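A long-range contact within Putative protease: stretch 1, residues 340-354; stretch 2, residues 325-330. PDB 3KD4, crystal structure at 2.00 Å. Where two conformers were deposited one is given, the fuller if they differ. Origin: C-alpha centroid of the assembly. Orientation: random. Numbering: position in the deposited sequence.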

# COMPACT_ATOMS: atom_id res chain seq x y z
N TYR A 340 -8.06 -9.57 -14.41
CA TYR A 340 -6.88 -8.91 -13.85
C TYR A 340 -6.16 -9.81 -12.84
O TYR A 340 -6.81 -10.42 -12.01
CB TYR A 340 -7.28 -7.59 -13.19
CG TYR A 340 -8.05 -6.72 -14.16
CD1 TYR A 340 -7.46 -6.28 -15.34
CD2 TYR A 340 -9.38 -6.37 -13.92
CE1 TYR A 340 -8.16 -5.48 -16.26
CE2 TYR A 340 -10.09 -5.55 -14.82
CZ TYR A 340 -9.46 -5.12 -15.99
OH TYR A 340 -10.13 -4.40 -16.91
N LEU A 341 -4.84 -9.89 -12.97
CA LEU A 341 -4.02 -10.68 -12.07
C LEU A 341 -3.15 -9.73 -11.25
O LEU A 341 -2.39 -8.93 -11.81
CB LEU A 341 -3.15 -11.67 -12.86
CG LEU A 341 -3.80 -12.39 -14.06
CD1 LEU A 341 -2.92 -13.55 -14.52
CD2 LEU A 341 -5.20 -12.88 -13.72
N SER A 342 -3.28 -9.82 -9.93
CA SER A 342 -2.58 -8.98 -8.95
C SER A 342 -2.69 -9.64 -7.57
O SER A 342 -3.49 -10.57 -7.36
CB SER A 342 -3.17 -7.57 -8.88
OG SER A 342 -4.58 -7.62 -8.74
N ALA A 343 -1.90 -9.15 -6.62
CA ALA A 343 -1.83 -9.76 -5.30
C ALA A 343 -3.20 -9.59 -4.65
O ALA A 343 -3.74 -10.54 -4.11
CB ALA A 343 -0.72 -9.07 -4.47
N SER A 344 -3.79 -8.41 -4.80
CA SER A 344 -5.14 -8.15 -4.36
C SER A 344 -6.01 -7.75 -5.55
O SER A 344 -5.56 -7.04 -6.44
CB SER A 344 -5.11 -7.02 -3.33
OG SER A 344 -6.44 -6.70 -2.99
N PRO A 345 -7.29 -8.16 -5.57
CA PRO A 345 -8.08 -7.90 -6.79
C PRO A 345 -8.24 -6.42 -7.08
O PRO A 345 -8.59 -5.65 -6.17
CB PRO A 345 -9.45 -8.50 -6.46
CG PRO A 345 -9.16 -9.57 -5.45
CD PRO A 345 -7.99 -9.07 -4.64
N LEU A 346 -8.00 -6.02 -8.34
CA LEU A 346 -8.19 -4.61 -8.70
C LEU A 346 -9.61 -4.15 -8.47
O LEU A 346 -9.83 -2.99 -8.15
CB LEU A 346 -7.81 -4.34 -10.17
CG LEU A 346 -6.35 -4.37 -10.55
CD1 LEU A 346 -6.24 -4.03 -12.05
CD2 LEU A 346 -5.52 -3.40 -9.73
N THR A 347 -10.56 -5.06 -8.57
CA THR A 347 -11.97 -4.74 -8.38
C THR A 347 -12.36 -4.50 -6.89
O THR A 347 -13.49 -4.09 -6.60
CB THR A 347 -12.86 -5.82 -9.00
OG1 THR A 347 -12.52 -7.10 -8.43
CG2 THR A 347 -12.66 -5.86 -10.55
N ASN A 348 -11.43 -4.72 -5.96
CA ASN A 348 -11.69 -4.36 -4.56
C ASN A 348 -11.77 -2.86 -4.38
O ASN A 348 -12.68 -2.34 -3.76
CB ASN A 348 -10.65 -4.94 -3.59
CG ASN A 348 -10.84 -6.41 -3.35
OD1 ASN A 348 -11.64 -7.07 -4.00
ND2 ASN A 348 -10.11 -6.93 -2.39
N ARG A 349 -10.81 -2.14 -4.94
CA ARG A 349 -10.82 -0.68 -4.83
C ARG A 349 -11.47 -0.03 -6.05
O ARG A 349 -11.89 1.12 -6.00
CB ARG A 349 -9.39 -0.17 -4.61
CG ARG A 349 -8.74 -0.64 -3.29
CD ARG A 349 -7.27 -0.21 -3.20
NE ARG A 349 -7.15 1.22 -3.44
CZ ARG A 349 -7.47 2.16 -2.55
NH1 ARG A 349 -7.90 1.84 -1.33
NH2 ARG A 349 -7.36 3.45 -2.87
N GLY A 350 -11.54 -0.75 -7.16
CA GLY A 350 -12.20 -0.26 -8.34
C GLY A 350 -11.75 1.13 -8.74
O GLY A 350 -10.55 1.40 -8.86
N GLY A 351 -12.75 2.00 -8.92
CA GLY A 351 -12.54 3.37 -9.32
C GLY A 351 -11.96 4.32 -8.26
O GLY A 351 -11.78 5.49 -8.55
N LEU A 352 -11.61 3.83 -7.07
CA LEU A 352 -10.82 4.64 -6.14
C LEU A 352 -9.43 4.98 -6.74
O LEU A 352 -8.83 5.98 -6.41
CB LEU A 352 -10.65 3.92 -4.81
CG LEU A 352 -11.91 3.83 -3.92
CD1 LEU A 352 -11.55 3.23 -2.57
CD2 LEU A 352 -12.56 5.20 -3.75
N ASP A 353 -8.94 4.12 -7.62
CA ASP A 353 -7.62 4.26 -8.21
C ASP A 353 -7.72 4.42 -9.72
O ASP A 353 -8.74 4.12 -10.30
CB ASP A 353 -6.79 3.01 -7.91
CG ASP A 353 -6.53 2.81 -6.41
OD1 ASP A 353 -6.59 3.79 -5.64
OD2 ASP A 353 -6.31 1.66 -6.02
N LYS A 354 -6.65 4.89 -10.32
CA LYS A 354 -6.55 5.06 -11.76
C LYS A 354 -5.64 3.97 -12.28
O LYS A 354 -4.51 3.82 -11.81
CB LYS A 354 -6.01 6.45 -12.09
CG LYS A 354 -7.09 7.50 -12.25
CD LYS A 354 -6.53 8.93 -12.30
CE LYS A 354 -7.66 9.97 -12.28
NZ LYS A 354 -7.17 11.26 -12.83
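Stretch 2 (325-330) IQTLAV

Stretch 2 approaches stretch 1 as an extended chain, with Thr-327 to Val-330 in β conformation, and runs antiparallel to the strand that contains Tyr-340 and Leu-341. The two are in backbone register at the C-terminal end of stretch 2, where the CA atoms of Val-330 and Leu-341 are 5.1 Å apart and those of Ala-329 and Ser-342 are 4.8 Å apart. Toward the N-terminus of stretch 2 the chains diverge, and the CA atoms of Gln-326 and Asp-353 are separated by 9.5 Å. Together the stretches bury 341 Å².

Ile-325 leads into the contact without touching stretch 1. Gln-326 is not yet part of the strand, its phi/psi being -101/-32°, but its CA-to-CB bond points toward stretch 1 and its side chain (chi1 p, chi2 t) spans the wider gap. The amide NE2 of Gln-326 comes within 3.1 Å of OD2 of Asp-353, although the angle is too poor for a hydrogen bond. That carboxylate is instead engaged by Arg-349 in a salt bridge, with NE of Arg-349 2.7 Å from OD2 of Asp-353 and NH2 of Arg-349 2.9 Å from OD1 of Asp-353. NE2 of Gln-326 also lies 4.2 Å from NE of Arg-349, so the glutamine amide sits beside the ion pair.

The strand begins at Thr-327, whose CA-to-CB bond points toward stretch 1, though its side chain comes no nearer than 5.3 Å, from CG2 of Thr-327 to CB of Ser-342. Leu-328 alternates, its CA-to-CB bond directed away, and contributes through its carbonyl: a water donates to O of Leu-328 at 2.8 Å and accepts from N of Ala-343 at 3.1 Å, bridging the backbones just beyond the paired residues.

Ala-329 turns its methyl back toward stretch 1. Its CB packs 3.8 Å from CB of Ser-342 and 3.9 Å from CD1 of Leu-346, so this small side chain meets both Ser-342 and a leucine of the weakly bonded helix further along.

At Val-330 the backbones join directly. N of Val-330 donates to O of Leu-341 at 2.9 Å, and N of Leu-341 donates to O of Val-330 at 2.8 Å, the reciprocal bonds of an antiparallel hydrogen-bonded pair. The side chains of this pair share one face of the sheet, with CB of Val-330 and CB of Leu-341 4.5 Å apart. The same Val-330 O receives a CA-H...O contact from CA of Tyr-340 at 3.4 Å.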

# COMPACT_ATOMS: atom_id res chain seq x y z
N ILE A 325 3.40 5.38 -9.16
CA ILE A 325 2.75 4.07 -9.30
C ILE A 325 2.74 3.37 -7.93
O ILE A 325 3.78 3.30 -7.28
CB ILE A 325 3.43 3.20 -10.34
CG1 ILE A 325 3.32 3.85 -11.74
CG2 ILE A 325 2.85 1.74 -10.36
CD1 ILE A 325 4.15 3.15 -12.84
N GLN A 326 1.58 2.88 -7.50
CA GLN A 326 1.43 2.18 -6.22
C GLN A 326 1.39 0.70 -6.33
O GLN A 326 1.83 0.03 -5.42
CB GLN A 326 0.22 2.71 -5.39
CG GLN A 326 -1.14 2.61 -6.03
CD GLN A 326 -2.31 3.07 -5.09
OE1 GLN A 326 -2.23 4.14 -4.47
NE2 GLN A 326 -3.42 2.26 -5.02
N THR A 327 0.86 0.14 -7.42
CA THR A 327 0.76 -1.30 -7.61
C THR A 327 0.88 -1.64 -9.10
O THR A 327 0.58 -0.79 -9.92
CB THR A 327 -0.63 -1.80 -7.12
OG1 THR A 327 -0.91 -1.23 -5.84
CG2 THR A 327 -0.69 -3.32 -7.01
N LEU A 328 1.25 -2.88 -9.40
CA LEU A 328 1.25 -3.42 -10.74
C LEU A 328 0.28 -4.59 -10.83
O LEU A 328 -0.00 -5.27 -9.85
CB LEU A 328 2.63 -3.85 -11.12
CG LEU A 328 3.69 -2.75 -11.04
CD1 LEU A 328 5.04 -3.41 -11.00
CD2 LEU A 328 3.56 -1.75 -12.19
N ALA A 329 -0.27 -4.79 -12.02
CA ALA A 329 -1.14 -5.90 -12.31
C ALA A 329 -0.92 -6.30 -13.76
O ALA A 329 -0.20 -5.63 -14.52
CB ALA A 329 -2.61 -5.50 -12.02
N VAL A 330 -1.55 -7.39 -14.14
CA VAL A 330 -1.54 -7.86 -15.50
C VAL A 330 -2.99 -8.06 -15.92
O VAL A 330 -3.79 -8.63 -15.18
CB VAL A 330 -0.72 -9.15 -15.62
CG1 VAL A 330 -0.78 -9.75 -17.05
CG2 VAL A 330 0.74 -8.87 -15.20
O HOH W 1 0.00 -6.99 -7.69